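Local coordinates for Tll1590 protein (Thermosynechococcus elongatus, PDB 6LDQ) that belongs to the GT-B class of glycosyltransferases and is seen here as one Rossmann-like domain, at residues Y32-W45 and W200-R212. Numbering follows the deposited sequence.
Sequences YVRQLGEALAAAGW and WEAIALQMGQLYR
Helices 32-42 and 200-212 cross at -73°, their axes 8.4 Å apart at the closest point, and Leu-40 and Ala-204 bring their CA atoms within 5.1 Å. Both helices pack against the largely parallel sheet of a Rossmann-like domain, the building block of GT-B glycosyltransferases. Small residues allow the close approach: Ala-39 CB lies 3.6 Å from Ala-204 CB.

Knobs-into-holes packing surrounds this point. Leu-36 sits among Trp-200, Ile-203, Ala-204 and Met-207. With chi1 at 179°, the chain of Leu-36 swings away from its own N and carries CD1 to within 3.6 Å of Ile-203 CG2. Leu-40 fills the next hole, between Ala-204, Met-207, Gly-208 and Tyr-211.

At one end Trp-200 is itself a knob, set among Tyr-32, Gln-35, Leu-36 and Ala-39. Gln-35 CB rests over one face of the indole in a CH-pi contact, 3.6 Å from the centroid of the five-membered ring. The opposite face carries Ile-203 CD1 of its own helix. The edge of Trp-200 points at the face of Tyr-32, offset, with CH2 3.8 Å from Tyr-32 CD1. The hydroxyl of Tyr-32 is hydrogen-bonded to Thr-134 of strand 130-134.

At the other end a Schellman motif at Gly-44 closes helix 32-42, and Trp-45 follows. Tyr-211 turns its edge to the face of Trp-45, the planes 82° apart, while its OH is hydrogen-bonded to His-110 of strand 108-112. Because Gly-208 has no side chain, Trp-45 NE1 can come within 3.8 Å of its CA. Beyond it, Trp-45 CH2 touches Tyr-211 CB at 3.6 Å.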
ATOM      1  N   TYR A  32      -3.993   8.430   4.756  1.00 35.66           N
ATOM      2  CA  TYR A  32      -4.490   7.083   5.025  1.00 26.93           C
ATOM      3  C   TYR A  32      -3.385   6.190   5.561  1.00 32.22           C
ATOM      4  O   TYR A  32      -3.576   5.474   6.552  1.00 30.84           O
ATOM      5  CB  TYR A  32      -5.088   6.475   3.753  1.00 29.35           C
ATOM      6  CG  TYR A  32      -5.615   5.060   3.936  1.00 24.33           C
ATOM      7  CD1 TYR A  32      -6.914   4.836   4.367  1.00 27.05           C
ATOM      8  CD2 TYR A  32      -4.809   3.953   3.681  1.00 22.53           C
ATOM      9  CE1 TYR A  32      -7.405   3.542   4.539  1.00 26.39           C
ATOM     10  CE2 TYR A  32      -5.278   2.662   3.857  1.00 22.05           C
ATOM     11  CZ  TYR A  32      -6.581   2.462   4.281  1.00 28.67           C
ATOM     12  OH  TYR A  32      -7.047   1.173   4.457  1.00 30.39           O
ATOM     13  N   VAL A  33      -2.220   6.223   4.916  1.00 25.91           N
ATOM     14  CA  VAL A  33      -1.150   5.298   5.253  1.00 25.95           C
ATOM     15  C   VAL A  33      -0.442   5.731   6.531  1.00 31.22           C
ATOM     16  O   VAL A  33      -0.196   4.911   7.426  1.00 26.24           O
ATOM     17  CB  VAL A  33      -0.180   5.173   4.066  1.00 26.20           C
ATOM     18  CG1 VAL A  33       1.169   4.697   4.530  1.00 23.33           C
ATOM     19  CG2 VAL A  33      -0.766   4.208   3.052  1.00 24.13           C
ATOM     20  N   ARG A  34      -0.128   7.025   6.644  1.00 31.18           N
ATOM     21  CA  ARG A  34       0.544   7.529   7.839  1.00 29.16           C
ATOM     22  C   ARG A  34      -0.216   7.151   9.105  1.00 31.26           C
ATOM     23  O   ARG A  34       0.373   6.675  10.082  1.00 26.53           O
ATOM     24  CB  ARG A  34       0.708   9.046   7.755  1.00 34.25           C
ATOM     25  CG  ARG A  34       1.838   9.574   8.627  1.00 35.71           C
ATOM     26  CD  ARG A  34       1.321  10.438   9.759  1.00 39.86           C
ATOM     27  NE  ARG A  34       2.315  10.607  10.822  1.00 41.56           N
ATOM     28  CZ  ARG A  34       2.180  11.459  11.833  1.00 44.00           C
ATOM     29  NH1 ARG A  34       1.090  12.213  11.919  1.00 47.59           N
ATOM     30  NH2 ARG A  34       3.126  11.559  12.759  1.00 42.16           N
ATOM     31  N   GLN A  35      -1.531   7.352   9.106  1.00 31.66           N
ATOM     32  CA  GLN A  35      -2.283   7.064  10.318  1.00 29.99           C
ATOM     33  C   GLN A  35      -2.415   5.566  10.533  1.00 27.00           C
ATOM     34  O   GLN A  35      -2.275   5.085  11.662  1.00 31.91           O
ATOM     35  CB  GLN A  35      -3.644   7.747  10.263  1.00 33.62           C
ATOM     36  CG  GLN A  35      -3.535   9.268  10.337  1.00 35.77           C
ATOM     37  CD  GLN A  35      -4.823   9.916  10.788  1.00 38.47           C
ATOM     38  OE1 GLN A  35      -5.097  10.007  11.987  1.00 38.05           O
ATOM     39  NE2 GLN A  35      -5.629  10.366   9.829  1.00 33.72           N
ATOM     40  N   LEU A  36      -2.658   4.810   9.461  1.00 25.56           N
ATOM     41  CA  LEU A  36      -2.774   3.359   9.584  1.00 24.18           C
ATOM     42  C   LEU A  36      -1.515   2.748  10.199  1.00 25.12           C
ATOM     43  O   LEU A  36      -1.588   2.042  11.212  1.00 22.14           O
ATOM     44  CB  LEU A  36      -3.071   2.741   8.218  1.00 24.39           C
ATOM     45  CG  LEU A  36      -3.193   1.218   8.161  1.00 22.05           C
ATOM     46  CD1 LEU A  36      -4.456   0.723   8.913  1.00 20.29           C
ATOM     47  CD2 LEU A  36      -3.187   0.729   6.735  1.00 24.26           C
ATOM     48  N   GLY A  37      -0.344   3.038   9.621  1.00 26.25           N
ATOM     49  CA  GLY A  37       0.879   2.388  10.078  1.00 24.35           C
ATOM     50  C   GLY A  37       1.211   2.675  11.534  1.00 24.76           C
ATOM     51  O   GLY A  37       1.710   1.801  12.249  1.00 21.87           O
ATOM     52  N   GLU A  38       0.933   3.898  11.992  1.00 26.92           N
ATOM     53  CA  GLU A  38       1.164   4.243  13.394  1.00 22.09           C
ATOM     54  C   GLU A  38       0.219   3.482  14.321  1.00 22.14           C
ATOM     55  O   GLU A  38       0.639   2.979  15.372  1.00 18.30           O
ATOM     56  CB  GLU A  38       1.007   5.748  13.597  1.00 23.24           C
ATOM     57  CG  GLU A  38       2.276   6.548  13.271  1.00 32.30           C
ATOM     58  CD  GLU A  38       1.979   7.932  12.729  1.00 36.75           C
ATOM     59  OE1 GLU A  38       0.849   8.420  12.950  1.00 34.52           O
ATOM     60  OE2 GLU A  38       2.881   8.539  12.094  1.00 38.59           O
ATOM     61  N   ALA A  39      -1.063   3.389  13.960  1.00 21.99           N
ATOM     62  CA  ALA A  39      -1.968   2.578  14.770  1.00 18.59           C
ATOM     63  C   ALA A  39      -1.586   1.105  14.689  1.00 17.74           C
ATOM     64  O   ALA A  39      -1.608   0.393  15.700  1.00 18.30           O
ATOM     65  CB  ALA A  39      -3.418   2.802  14.330  1.00 23.45           C
ATOM     66  N   LEU A  40      -1.182   0.636  13.505  1.00 17.77           N
ATOM     67  CA  LEU A  40      -0.732  -0.750  13.381  1.00 20.62           C
ATOM     68  C   LEU A  40       0.433  -1.036  14.322  1.00 24.95           C
ATOM     69  O   LEU A  40       0.443  -2.053  15.027  1.00 23.78           O
ATOM     70  CB  LEU A  40      -0.329  -1.047  11.940  1.00 18.77           C
ATOM     71  CG  LEU A  40      -1.464  -1.320  10.949  1.00 22.19           C
ATOM     72  CD1 LEU A  40      -0.934  -1.258   9.529  1.00 20.26           C
ATOM     73  CD2 LEU A  40      -2.089  -2.673  11.240  1.00 16.64           C
ATOM     74  N   ALA A  41       1.426  -0.142  14.343  1.00 18.87           N
ATOM     75  CA  ALA A  41       2.608  -0.341  15.181  1.00 22.81           C
ATOM     76  C   ALA A  41       2.266  -0.296  16.662  1.00 21.56           C
ATOM     77  O   ALA A  41       2.874  -1.025  17.459  1.00 25.65           O
ATOM     78  CB  ALA A  41       3.664   0.704  14.858  1.00 27.42           C
ATOM     79  N   ALA A  42       1.305   0.548  17.044  1.00 24.05           N
ATOM     80  CA  ALA A  42       0.765   0.527  18.404  1.00 25.76           C
ATOM     81  C   ALA A  42       0.281  -0.863  18.799  1.00 28.50           C
ATOM     82  O   ALA A  42       0.462  -1.287  19.948  1.00 31.67           O
ATOM     83  CB  ALA A  42      -0.373   1.545  18.526  1.00 25.35           C
ATOM     84  N   ALA A  43      -0.351  -1.582  17.870  1.00 23.37           N
ATOM     85  CA  ALA A  43      -0.755  -2.964  18.095  1.00 28.20           C
ATOM     86  C   ALA A  43       0.397  -3.957  17.968  1.00 26.01           C
ATOM     87  O   ALA A  43       0.169  -5.160  18.130  1.00 28.18           O
ATOM     88  CB  ALA A  43      -1.878  -3.360  17.124  1.00 21.11           C
ATOM     89  N   GLY A  44       1.614  -3.500  17.662  1.00 27.78           N
ATOM     90  CA  GLY A  44       2.788  -4.356  17.692  1.00 22.92           C
ATOM     91  C   GLY A  44       3.420  -4.661  16.351  1.00 24.35           C
ATOM     92  O   GLY A  44       4.411  -5.404  16.317  1.00 20.49           O
ATOM     93  N   TRP A  45       2.897  -4.122  15.247  1.00 20.68           N
ATOM     94  CA  TRP A  45       3.481  -4.382  13.940  1.00 21.04           C
ATOM     95  C   TRP A  45       4.736  -3.541  13.747  1.00 20.42           C
ATOM     96  O   TRP A  45       4.817  -2.393  14.200  1.00 19.22           O
ATOM     97  CB  TRP A  45       2.477  -4.086  12.811  1.00 17.56           C
ATOM     98  CG  TRP A  45       1.273  -5.014  12.804  1.00 19.40           C
ATOM     99  CD1 TRP A  45       0.064  -4.785  13.382  1.00 19.09           C
ATOM    100  CD2 TRP A  45       1.193  -6.318  12.221  1.00 17.72           C
ATOM    101  NE1 TRP A  45      -0.768  -5.865  13.197  1.00 17.95           N
ATOM    102  CE2 TRP A  45      -0.100  -6.817  12.483  1.00 14.99           C
ATOM    103  CE3 TRP A  45       2.093  -7.118  11.514  1.00 20.22           C
ATOM    104  CZ2 TRP A  45      -0.518  -8.063  12.051  1.00 20.43           C
ATOM    105  CZ3 TRP A  45       1.678  -8.365  11.093  1.00 22.93           C
ATOM    106  CH2 TRP A  45       0.380  -8.824  11.355  1.00 21.50           C
ATOM    107  N   TRP A 200      -8.587   5.137  14.103  1.00 20.96           N
ATOM    108  CA  TRP A 200      -7.508   4.381  13.472  1.00 22.64           C
ATOM    109  C   TRP A 200      -7.114   3.156  14.280  1.00 18.68           C
ATOM    110  O   TRP A 200      -6.688   2.152  13.703  1.00 19.93           O
ATOM    111  CB  TRP A 200      -6.313   5.306  13.243  1.00 20.36           C
ATOM    112  CG  TRP A 200      -6.659   6.239  12.167  1.00 28.65           C
ATOM    113  CD1 TRP A 200      -7.057   7.538  12.292  1.00 27.35           C
ATOM    114  CD2 TRP A 200      -6.733   5.922  10.777  1.00 28.84           C
ATOM    115  NE1 TRP A 200      -7.342   8.062  11.050  1.00 26.08           N
ATOM    116  CE2 TRP A 200      -7.147   7.089  10.103  1.00 29.65           C
ATOM    117  CE3 TRP A 200      -6.461   4.770  10.033  1.00 24.10           C
ATOM    118  CZ2 TRP A 200      -7.299   7.136   8.718  1.00 28.98           C
ATOM    119  CZ3 TRP A 200      -6.624   4.816   8.649  1.00 27.55           C
ATOM    120  CH2 TRP A 200      -7.035   5.990   8.012  1.00 28.54           C
ATOM    121  N   GLU A 201      -7.261   3.197  15.603  1.00 19.37           N
ATOM    122  CA  GLU A 201      -7.114   1.960  16.364  1.00 15.20           C
ATOM    123  C   GLU A 201      -8.058   0.878  15.836  1.00 19.72           C
ATOM    124  O   GLU A 201      -7.636  -0.256  15.581  1.00 17.11           O
ATOM    125  CB  GLU A 201      -7.365   2.208  17.848  1.00 17.88           C
ATOM    126  CG  GLU A 201      -7.106   0.965  18.673  1.00 12.95           C
ATOM    127  CD  GLU A 201      -7.454   1.142  20.128  1.00 18.54           C
ATOM    128  OE1 GLU A 201      -7.816   2.276  20.528  1.00 18.77           O
ATOM    129  OE2 GLU A 201      -7.363   0.137  20.861  1.00 20.48           O
ATOM    130  N   ALA A 202      -9.342   1.213  15.646  1.00 13.76           N
ATOM    131  CA  ALA A 202     -10.276   0.198  15.157  1.00 20.26           C
ATOM    132  C   ALA A 202      -9.850  -0.319  13.792  1.00 18.38           C
ATOM    133  O   ALA A 202      -9.808  -1.532  13.558  1.00 19.01           O
ATOM    134  CB  ALA A 202     -11.705   0.750  15.088  1.00 17.93           C
ATOM    135  N   ILE A 203      -9.524   0.596  12.875  1.00 16.69           N
ATOM    136  CA  ILE A 203      -9.131   0.196  11.528  1.00 19.18           C
ATOM    137  C   ILE A 203      -7.932  -0.745  11.574  1.00 18.40           C
ATOM    138  O   ILE A 203      -7.926  -1.810  10.943  1.00 19.42           O
ATOM    139  CB  ILE A 203      -8.845   1.443  10.672  1.00 21.48           C
ATOM    140  CG1 ILE A 203     -10.164   2.129  10.280  1.00 23.14           C
ATOM    141  CG2 ILE A 203      -8.022   1.057   9.456  1.00 21.66           C
ATOM    142  CD1 ILE A 203     -10.061   3.631  10.126  1.00 25.72           C
ATOM    143  N   ALA A 204      -6.915  -0.378  12.353  1.00 17.38           N
ATOM    144  CA  ALA A 204      -5.699  -1.178  12.430  1.00 16.76           C
ATOM    145  C   ALA A 204      -5.981  -2.574  12.967  1.00 18.15           C
ATOM    146  O   ALA A 204      -5.375  -3.554  12.519  1.00 19.69           O
ATOM    147  CB  ALA A 204      -4.666  -0.452  13.296  1.00 18.38           C
ATOM    148  N   LEU A 205      -6.895  -2.686  13.934  1.00 17.28           N
ATOM    149  CA  LEU A 205      -7.252  -4.000  14.455  1.00 17.66           C
ATOM    150  C   LEU A 205      -7.882  -4.868  13.376  1.00 17.03           C
ATOM    151  O   LEU A 205      -7.588  -6.065  13.278  1.00 14.12           O
ATOM    152  CB  LEU A 205      -8.212  -3.858  15.635  1.00 17.77           C
ATOM    153  CG  LEU A 205      -7.611  -3.284  16.925  1.00 20.57           C
ATOM    154  CD1 LEU A 205      -8.704  -3.208  17.979  1.00 15.93           C
ATOM    155  CD2 LEU A 205      -6.386  -4.101  17.404  1.00 18.98           C
ATOM    156  N   GLN A 206      -8.768  -4.288  12.568  1.00 17.56           N
ATOM    157  CA  GLN A 206      -9.358  -5.061  11.476  1.00 20.28           C
ATOM    158  C   GLN A 206      -8.312  -5.399  10.415  1.00 17.26           C
ATOM    159  O   GLN A 206      -8.278  -6.524   9.902  1.00 19.16           O
ATOM    160  CB  GLN A 206     -10.537  -4.290  10.871  1.00 18.10           C
ATOM    161  CG  GLN A 206     -11.770  -4.258  11.791  1.00 15.15           C
ATOM    162  CD  GLN A 206     -12.438  -5.610  11.871  1.00 21.19           C
ATOM    163  OE1 GLN A 206     -12.183  -6.489  11.047  1.00 22.91           O
ATOM    164  NE2 GLN A 206     -13.276  -5.800  12.886  1.00 23.56           N
ATOM    165  N   MET A 207      -7.440  -4.446  10.083  1.00 17.49           N
ATOM    166  CA  MET A 207      -6.370  -4.720   9.121  1.00 21.30           C
ATOM    167  C   MET A 207      -5.403  -5.775   9.654  1.00 19.19           C
ATOM    168  O   MET A 207      -5.046  -6.727   8.942  1.00 15.62           O
ATOM    169  CB  MET A 207      -5.621  -3.433   8.789  1.00 19.01           C
ATOM    170  CG  MET A 207      -5.101  -3.388   7.367  1.00 25.93           C
ATOM    171  SD  MET A 207      -6.434  -3.183   6.161  1.00 26.10           S
ATOM    172  CE  MET A 207      -6.810  -1.451   6.412  1.00 21.49           C
ATOM    173  N   GLY A 208      -4.956  -5.604  10.901  1.00 20.50           N
ATOM    174  CA  GLY A 208      -4.103  -6.603  11.518  1.00 20.23           C
ATOM    175  C   GLY A 208      -4.672  -7.996  11.395  1.00 16.95           C
ATOM    176  O   GLY A 208      -3.962  -8.937  11.037  1.00 15.44           O
ATOM    177  N   GLN A 209      -5.978  -8.139  11.665  1.00 21.09           N
ATOM    178  CA  GLN A 209      -6.621  -9.446  11.581  1.00 22.58           C
ATOM    179  C   GLN A 209      -6.539 -10.007  10.167  1.00 21.53           C
ATOM    180  O   GLN A 209      -6.307 -11.206   9.976  1.00 21.99           O
ATOM    181  CB  GLN A 209      -8.078  -9.339  12.040  1.00 23.45           C
ATOM    182  CG  GLN A 209      -9.018 -10.348  11.380  1.00 27.54           C
ATOM    183  CD  GLN A 209      -8.823 -11.739  11.946  1.00 29.81           C
ATOM    184  OE1 GLN A 209      -8.368 -11.891  13.079  1.00 37.94           O
ATOM    185  NE2 GLN A 209      -9.148 -12.760  11.161  1.00 32.94           N
ATOM    186  N   LEU A 210      -6.726  -9.156   9.159  1.00 20.19           N
ATOM    187  CA  LEU A 210      -6.582  -9.624   7.787  1.00 21.61           C
ATOM    188  C   LEU A 210      -5.162 -10.115   7.535  1.00 23.91           C
ATOM    189  O   LEU A 210      -4.956 -11.227   7.026  1.00 20.75           O
ATOM    190  CB  LEU A 210      -6.962  -8.509   6.809  1.00 20.18           C
ATOM    191  CG  LEU A 210      -8.357  -8.691   6.199  1.00 32.08           C
ATOM    192  CD1 LEU A 210      -8.267  -9.751   5.128  1.00 30.93           C
ATOM    193  CD2 LEU A 210      -9.421  -9.083   7.255  1.00 30.96           C
ATOM    194  N   TYR A 211      -4.169  -9.310   7.929  1.00 18.88           N
ATOM    195  CA  TYR A 211      -2.773  -9.717   7.796  1.00 20.04           C
ATOM    196  C   TYR A 211      -2.570 -11.126   8.345  1.00 22.13           C
ATOM    197  O   TYR A 211      -2.057 -12.016   7.657  1.00 24.91           O
ATOM    198  CB  TYR A 211      -1.865  -8.725   8.535  1.00 17.11           C
ATOM    199  CG  TYR A 211      -1.838  -7.298   7.991  1.00 19.32           C
ATOM    200  CD1 TYR A 211      -2.549  -6.937   6.839  1.00 19.62           C
ATOM    201  CD2 TYR A 211      -1.097  -6.314   8.636  1.00 18.74           C
ATOM    202  CE1 TYR A 211      -2.524  -5.638   6.363  1.00 18.57           C
ATOM    203  CE2 TYR A 211      -1.059  -5.019   8.180  1.00 17.23           C
ATOM    204  CZ  TYR A 211      -1.772  -4.682   7.029  1.00 20.54           C
ATOM    205  OH  TYR A 211      -1.726  -3.382   6.583  1.00 19.04           O
ATOM    206  N   ARG A 212      -3.016 -11.358   9.580  1.00 20.84           N
ATOM    207  CA  ARG A 212      -2.803 -12.660  10.194  1.00 22.65           C
ATOM    208  C   ARG A 212      -3.543 -13.759   9.441  1.00 23.79           C
ATOM    209  O   ARG A 212      -3.001 -14.848   9.230  1.00 28.72           O
ATOM    210  CB  ARG A 212      -3.218 -12.596  11.662  1.00 22.79           C
ATOM    211  CG  ARG A 212      -2.410 -11.568  12.449  1.00 23.75           C
ATOM    212  CD  ARG A 212      -2.544 -11.771  13.954  1.00 29.49           C
ATOM    213  NE  ARG A 212      -3.632 -10.957  14.480  1.00 31.35           N
ATOM    214  CZ  ARG A 212      -4.884 -11.381  14.593  1.00 29.86           C
ATOM    215  NH1 ARG A 212      -5.823 -10.576  15.074  1.00 30.96           N
ATOM    216  NH2 ARG A 212      -5.198 -12.614  14.215  1.00 33.97           N
TER